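Local structure of SAM-dependent methyltransferase (Exiguobacterium sibiricum 255-15, 3D2L) at residues A[18-30]-A[45-57]. The protein probably transfers a methyl group from S-adenosylmethionine to an acceptor substrate. Sequence-based numbering, arbitrary orientation.
Sequences VPYPEWVAWVLEQ and GTATLLLADHYEV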
loop_
_atom_site.group_PDB
_atom_site.type_symbol
_atom_site.label_atom_id
_atom_site.label_comp_id
_atom_site.label_asym_id
_atom_site.label_seq_id
_atom_site.Cartn_x
_atom_site.Cartn_y
_atom_site.Cartn_z
ATOM N N VAL A 18 -1.407 -12.028 5.864
ATOM C CA VAL A 18 -1.226 -10.599 6.183
ATOM C C VAL A 18 -2.478 -10.132 6.922
ATOM O O VAL A 18 -3.574 -10.255 6.393
ATOM C CB VAL A 18 -1.004 -9.766 4.917
ATOM C CG1 VAL A 18 -1.126 -8.251 5.205
ATOM C CG2 VAL A 18 0.347 -10.093 4.325
ATOM N N PRO A 19 -2.325 -9.611 8.148
ATOM C CA PRO A 19 -3.473 -9.214 8.971
ATOM C C PRO A 19 -4.043 -7.855 8.590
ATOM O O PRO A 19 -3.963 -6.900 9.366
ATOM C CB PRO A 19 -2.867 -9.188 10.380
ATOM C CG PRO A 19 -1.481 -8.696 10.132
ATOM C CD PRO A 19 -1.049 -9.355 8.855
ATOM N N TYR A 20 -4.626 -7.784 7.392
ATOM C CA TYR A 20 -5.261 -6.579 6.880
ATOM C C TYR A 20 -6.250 -5.927 7.826
ATOM O O TYR A 20 -6.323 -4.697 7.880
ATOM C CB TYR A 20 -5.949 -6.866 5.553
ATOM C CG TYR A 20 -4.985 -7.137 4.454
ATOM C CD1 TYR A 20 -4.163 -6.130 3.974
ATOM C CD2 TYR A 20 -4.898 -8.386 3.885
ATOM C CE1 TYR A 20 -3.285 -6.364 2.977
ATOM C CE2 TYR A 20 -4.024 -8.627 2.868
ATOM C CZ TYR A 20 -3.233 -7.615 2.403
ATOM O OH TYR A 20 -2.325 -7.867 1.390
ATOM N N PRO A 21 -7.028 -6.727 8.589
ATOM C CA PRO A 21 -7.922 -6.065 9.518
ATOM C C PRO A 21 -7.255 -5.119 10.534
ATOM O O PRO A 21 -7.924 -4.256 11.100
ATOM C CB PRO A 21 -8.627 -7.237 10.200
ATOM C CG PRO A 21 -8.596 -8.307 9.190
ATOM C CD PRO A 21 -7.229 -8.183 8.597
ATOM N N GLU A 22 -5.965 -5.291 10.790
ATOM C CA GLU A 22 -5.227 -4.389 11.666
ATOM C C GLU A 22 -5.052 -3.010 11.000
ATOM O O GLU A 22 -5.066 -1.973 11.673
ATOM C CB GLU A 22 -3.859 -4.971 11.969
ATOM C CG GLU A 22 -3.883 -6.232 12.802
ATOM C CD GLU A 22 -3.675 -5.957 14.272
ATOM O OE1 GLU A 22 -2.654 -5.295 14.613
ATOM O OE2 GLU A 22 -4.502 -6.440 15.080
ATOM N N TRP A 23 -4.859 -2.986 9.690
ATOM C CA TRP A 23 -4.790 -1.686 8.994
ATOM C C TRP A 23 -6.153 -1.019 9.008
ATOM O O TRP A 23 -6.257 0.180 9.213
ATOM C CB TRP A 23 -4.329 -1.829 7.546
ATOM C CG TRP A 23 -2.864 -1.970 7.334
ATOM C CD1 TRP A 23 -1.996 -0.973 6.989
ATOM C CD2 TRP A 23 -2.092 -3.172 7.396
ATOM N NE1 TRP A 23 -0.729 -1.475 6.880
ATOM C CE2 TRP A 23 -0.761 -2.826 7.082
ATOM C CE3 TRP A 23 -2.393 -4.513 7.685
ATOM C CZ2 TRP A 23 0.273 -3.769 7.047
ATOM C CZ3 TRP A 23 -1.361 -5.455 7.645
ATOM C CH2 TRP A 23 -0.056 -5.079 7.323
ATOM N N VAL A 24 -7.199 -1.810 8.785
ATOM C CA VAL A 24 -8.565 -1.309 8.768
ATOM C C VAL A 24 -8.946 -0.776 10.139
ATOM O O VAL A 24 -9.560 0.294 10.234
ATOM C CB VAL A 24 -9.564 -2.403 8.295
ATOM C CG1 VAL A 24 -10.998 -1.922 8.406
ATOM C CG2 VAL A 24 -9.245 -2.781 6.878
ATOM N N ALA A 25 -8.562 -1.476 11.211
ATOM C CA ALA A 25 -8.881 -1.006 12.558
ATOM C C ALA A 25 -8.241 0.361 12.804
ATOM O O ALA A 25 -8.829 1.223 13.447
ATOM C CB ALA A 25 -8.466 -2.048 13.636
ATOM N N TRP A 26 -7.062 0.576 12.224
ATOM C CA TRP A 26 -6.342 1.855 12.329
ATOM C C TRP A 26 -7.050 2.974 11.559
ATOM O O TRP A 26 -7.223 4.075 12.067
ATOM C CB TRP A 26 -4.892 1.670 11.845
ATOM C CG TRP A 26 -4.121 2.946 11.677
ATOM C CD1 TRP A 26 -3.806 3.828 12.641
ATOM C CD2 TRP A 26 -3.544 3.446 10.473
ATOM N NE1 TRP A 26 -3.109 4.872 12.118
ATOM C CE2 TRP A 26 -2.925 4.670 10.788
ATOM C CE3 TRP A 26 -3.504 2.993 9.156
ATOM C CZ2 TRP A 26 -2.229 5.433 9.848
ATOM C CZ3 TRP A 26 -2.813 3.768 8.202
ATOM C CH2 TRP A 26 -2.180 4.973 8.569
ATOM N N VAL A 27 -7.489 2.679 10.343
ATOM C CA VAL A 27 -8.215 3.654 9.540
ATOM C C VAL A 27 -9.475 4.062 10.336
ATOM O O VAL A 27 -9.794 5.239 10.420
ATOM C CB VAL A 27 -8.549 3.130 8.103
ATOM C CG1 VAL A 27 -9.445 4.148 7.314
ATOM C CG2 VAL A 27 -7.244 2.791 7.285
ATOM N N LEU A 28 -10.164 3.085 10.929
ATOM C CA LEU A 28 -11.380 3.342 11.731
ATOM C C LEU A 28 -11.138 4.319 12.902
ATOM O O LEU A 28 -12.061 5.026 13.326
ATOM C CB LEU A 28 -11.970 2.020 12.191
ATOM C CG LEU A 28 -12.681 1.256 11.078
ATOM C CD1 LEU A 28 -12.962 -0.145 11.482
ATOM C CD2 LEU A 28 -13.975 1.975 10.677
ATOM N N GLU A 29 -9.905 4.369 13.414
ATOM C CA GLU A 29 -9.544 5.312 14.475
ATOM C C GLU A 29 -9.369 6.728 13.983
ATOM O O GLU A 29 -9.424 7.658 14.787
ATOM C CB GLU A 29 -8.226 4.908 15.136
ATOM C CG GLU A 29 -8.242 3.533 15.746
ATOM C CD GLU A 29 -6.880 3.138 16.344
ATOM O OE1 GLU A 29 -5.826 3.698 15.919
ATOM O OE2 GLU A 29 -6.890 2.250 17.229
ATOM N N GLN A 30 -9.127 6.900 12.680
ATOM C CA GLN A 30 -8.872 8.205 12.095
ATOM C C GLN A 30 -9.953 8.771 11.212
ATOM O O GLN A 30 -10.010 9.986 11.076
ATOM C CB GLN A 30 -7.596 8.180 11.214
ATOM C CG GLN A 30 -6.441 7.474 11.811
ATOM C CD GLN A 30 -6.051 8.003 13.155
ATOM O OE1 GLN A 30 -6.247 9.183 13.460
ATOM N NE2 GLN A 30 -5.485 7.127 13.982
ATOM N N GLY A 45 -6.906 -5.386 -3.951
ATOM C CA GLY A 45 -8.029 -4.836 -3.163
ATOM C C GLY A 45 -8.487 -5.563 -1.920
ATOM O O GLY A 45 -9.606 -5.338 -1.427
ATOM N N THR A 46 -7.642 -6.443 -1.378
ATOM C CA THR A 46 -8.019 -7.172 -0.181
ATOM C C THR A 46 -8.401 -6.192 0.959
ATOM O O THR A 46 -9.444 -6.368 1.591
ATOM C CB THR A 46 -6.907 -8.182 0.254
ATOM O OG1 THR A 46 -6.546 -9.024 -0.862
ATOM C CG2 THR A 46 -7.407 -9.054 1.402
ATOM N N ALA A 47 -7.573 -5.166 1.203
ATOM C CA ALA A 47 -7.860 -4.194 2.262
ATOM C C ALA A 47 -8.995 -3.288 1.840
ATOM O O ALA A 47 -9.796 -2.881 2.673
ATOM C CB ALA A 47 -6.585 -3.371 2.641
ATOM N N THR A 48 -9.091 -3.000 0.539
ATOM C CA THR A 48 -10.140 -2.134 -0.002
ATOM C C THR A 48 -11.518 -2.728 0.261
ATOM O O THR A 48 -12.439 -2.047 0.704
ATOM C CB THR A 48 -9.929 -1.882 -1.530
ATOM O OG1 THR A 48 -8.514 -1.722 -1.828
ATOM C CG2 THR A 48 -10.717 -0.659 -1.995
ATOM N N LEU A 49 -11.656 -4.017 0.030
ATOM C CA LEU A 49 -12.931 -4.704 0.305
ATOM C C LEU A 49 -13.330 -4.699 1.779
ATOM O O LEU A 49 -14.551 -4.634 2.077
ATOM C CB LEU A 49 -12.911 -6.137 -0.267
ATOM C CG LEU A 49 -12.721 -6.242 -1.793
ATOM C CD1 LEU A 49 -12.969 -7.685 -2.231
ATOM C CD2 LEU A 49 -13.653 -5.286 -2.543
ATOM N N LEU A 50 -12.349 -4.805 2.699
ATOM C CA LEU A 50 -12.607 -4.695 4.140
ATOM C C LEU A 50 -13.030 -3.281 4.498
ATOM O O LEU A 50 -13.932 -3.091 5.295
ATOM C CB LEU A 50 -11.400 -5.148 4.986
ATOM C CG LEU A 50 -11.106 -6.632 4.799
ATOM C CD1 LEU A 50 -9.846 -6.978 5.514
ATOM C CD2 LEU A 50 -12.304 -7.516 5.270
ATOM N N LEU A 51 -12.366 -2.294 3.903
ATOM C CA LEU A 51 -12.745 -0.894 4.062
ATOM C C LEU A 51 -14.151 -0.640 3.565
ATOM O O LEU A 51 -14.914 0.108 4.195
ATOM C CB LEU A 51 -11.751 -0.023 3.274
ATOM C CG LEU A 51 -10.352 0.084 3.907
ATOM C CD1 LEU A 51 -9.351 0.786 2.981
ATOM C CD2 LEU A 51 -10.466 0.818 5.239
ATOM N N ALA A 52 -14.526 -1.285 2.460
ATOM C CA ALA A 52 -15.887 -1.103 1.869
ATOM C C ALA A 52 -17.010 -1.509 2.844
ATOM O O ALA A 52 -18.173 -1.103 2.686
ATOM C CB ALA A 52 -16.017 -1.880 0.584
ATOM N N ASP A 53 -16.658 -2.294 3.854
ATOM C CA ASP A 53 -17.623 -2.654 4.877
ATOM C C ASP A 53 -17.879 -1.513 5.864
ATOM O O ASP A 53 -18.785 -1.599 6.659
ATOM C CB ASP A 53 -17.195 -3.928 5.592
ATOM C CG ASP A 53 -17.204 -5.124 4.671
ATOM O OD1 ASP A 53 -17.888 -5.082 3.625
ATOM O OD2 ASP A 53 -16.546 -6.121 4.994
ATOM N N HIS A 54 -17.115 -0.424 5.790
ATOM C CA HIS A 54 -17.286 0.685 6.722
ATOM C C HIS A 54 -17.394 2.043 6.084
ATOM O O HIS A 54 -17.852 2.985 6.732
ATOM C CB HIS A 54 -16.095 0.713 7.695
ATOM C CG HIS A 54 -15.875 -0.594 8.389
ATOM N ND1 HIS A 54 -16.598 -0.974 9.502
ATOM C CD2 HIS A 54 -15.048 -1.624 8.106
ATOM C CE1 HIS A 54 -16.211 -2.179 9.879
ATOM N NE2 HIS A 54 -15.284 -2.604 9.043
ATOM N N TYR A 55 -16.995 2.121 4.819
ATOM C CA TYR A 55 -16.855 3.378 4.098
ATOM C C TYR A 55 -17.362 3.238 2.663
ATOM O O TYR A 55 -17.525 2.124 2.168
ATOM C CB TYR A 55 -15.364 3.708 4.011
ATOM C CG TYR A 55 -14.646 3.885 5.314
ATOM C CD1 TYR A 55 -14.807 5.060 6.051
ATOM C CD2 TYR A 55 -13.755 2.908 5.806
ATOM C CE1 TYR A 55 -14.188 5.234 7.263
ATOM C CE2 TYR A 55 -13.086 3.112 7.014
ATOM C CZ TYR A 55 -13.303 4.289 7.728
ATOM O OH TYR A 55 -12.669 4.534 8.927
ATOM N N GLU A 56 -17.651 4.368 2.012
ATOM C CA GLU A 56 -17.903 4.383 0.565
ATOM C C GLU A 56 -16.492 4.448 -0.044
ATOM O O GLU A 56 -15.873 5.485 -0.019
ATOM C CB GLU A 56 -18.716 5.607 0.140
ATOM C CG GLU A 56 -20.010 5.839 0.960
ATOM C CD GLU A 56 -21.007 4.682 0.863
ATOM O OE1 GLU A 56 -21.237 4.207 -0.277
ATOM O OE2 GLU A 56 -21.569 4.272 1.923
ATOM N N VAL A 57 -16.003 3.354 -0.628
ATOM C CA VAL A 57 -14.611 3.272 -1.076
ATOM C C VAL A 57 -14.444 3.156 -2.562
ATOM O O VAL A 57 -15.253 2.537 -3.264
ATOM C CB VAL A 57 -13.880 2.043 -0.383
ATOM C CG1 VAL A 57 -12.328 2.130 -0.545
ATOM C CG2 VAL A 57 -14.209 2.013 1.057
HETATM O O HOH W 1 -3.924 -9.988 -0.381
#
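A water bridges the two helices where Tyr20 faces Thr46: it lies 2.8 Å from Thr46 OG1 and 3.2 Å from Tyr20 OH, and no direct hydrogen bond joins the segments. Next to this bridge the Tyr20 ring has Thr46 CB and Ala47 N over one face, and Thr46 CG2 approaches to 3.6 Å from Tyr20 CD2. That methyl is anti to the Thr46 backbone N, an arrangement that sends OG1 to the water. Helices 20-30 and 46-51 cross at -46° with axes 9.5 Å apart, and aliphatic groups fill the middle: Val24 CG2 sits 3.7 Å from Leu50 CB, while Leu51 CD2 reaches both Val24 and Val27. Farther along, Leu28 straddles two rings. Its CD1 stands 4.0 Å from the His54 ring centroid and 3° off the normal, a CH-pi contact, while Leu28 CD2 comes to 3.8 Å from Tyr55 CZ. Val27 CG1 touches Tyr55 CE2 at 3.8 Å, and the hydroxyl at the end of this ring hydrogen-bonds to Val31 O, the backbone oxygen of the residue after Gln30. Were Tyr55 an alanine, Val31 O would probably lose this partner and a gap would open beside Val27 and Leu28. Mainly apolar packing thus joins helix 20-30 to helix 46-51 and the loop after it, on one side of the Rossmann-like methyltransferase sheet, with the water bridge adding a polar link at the Tyr20 end.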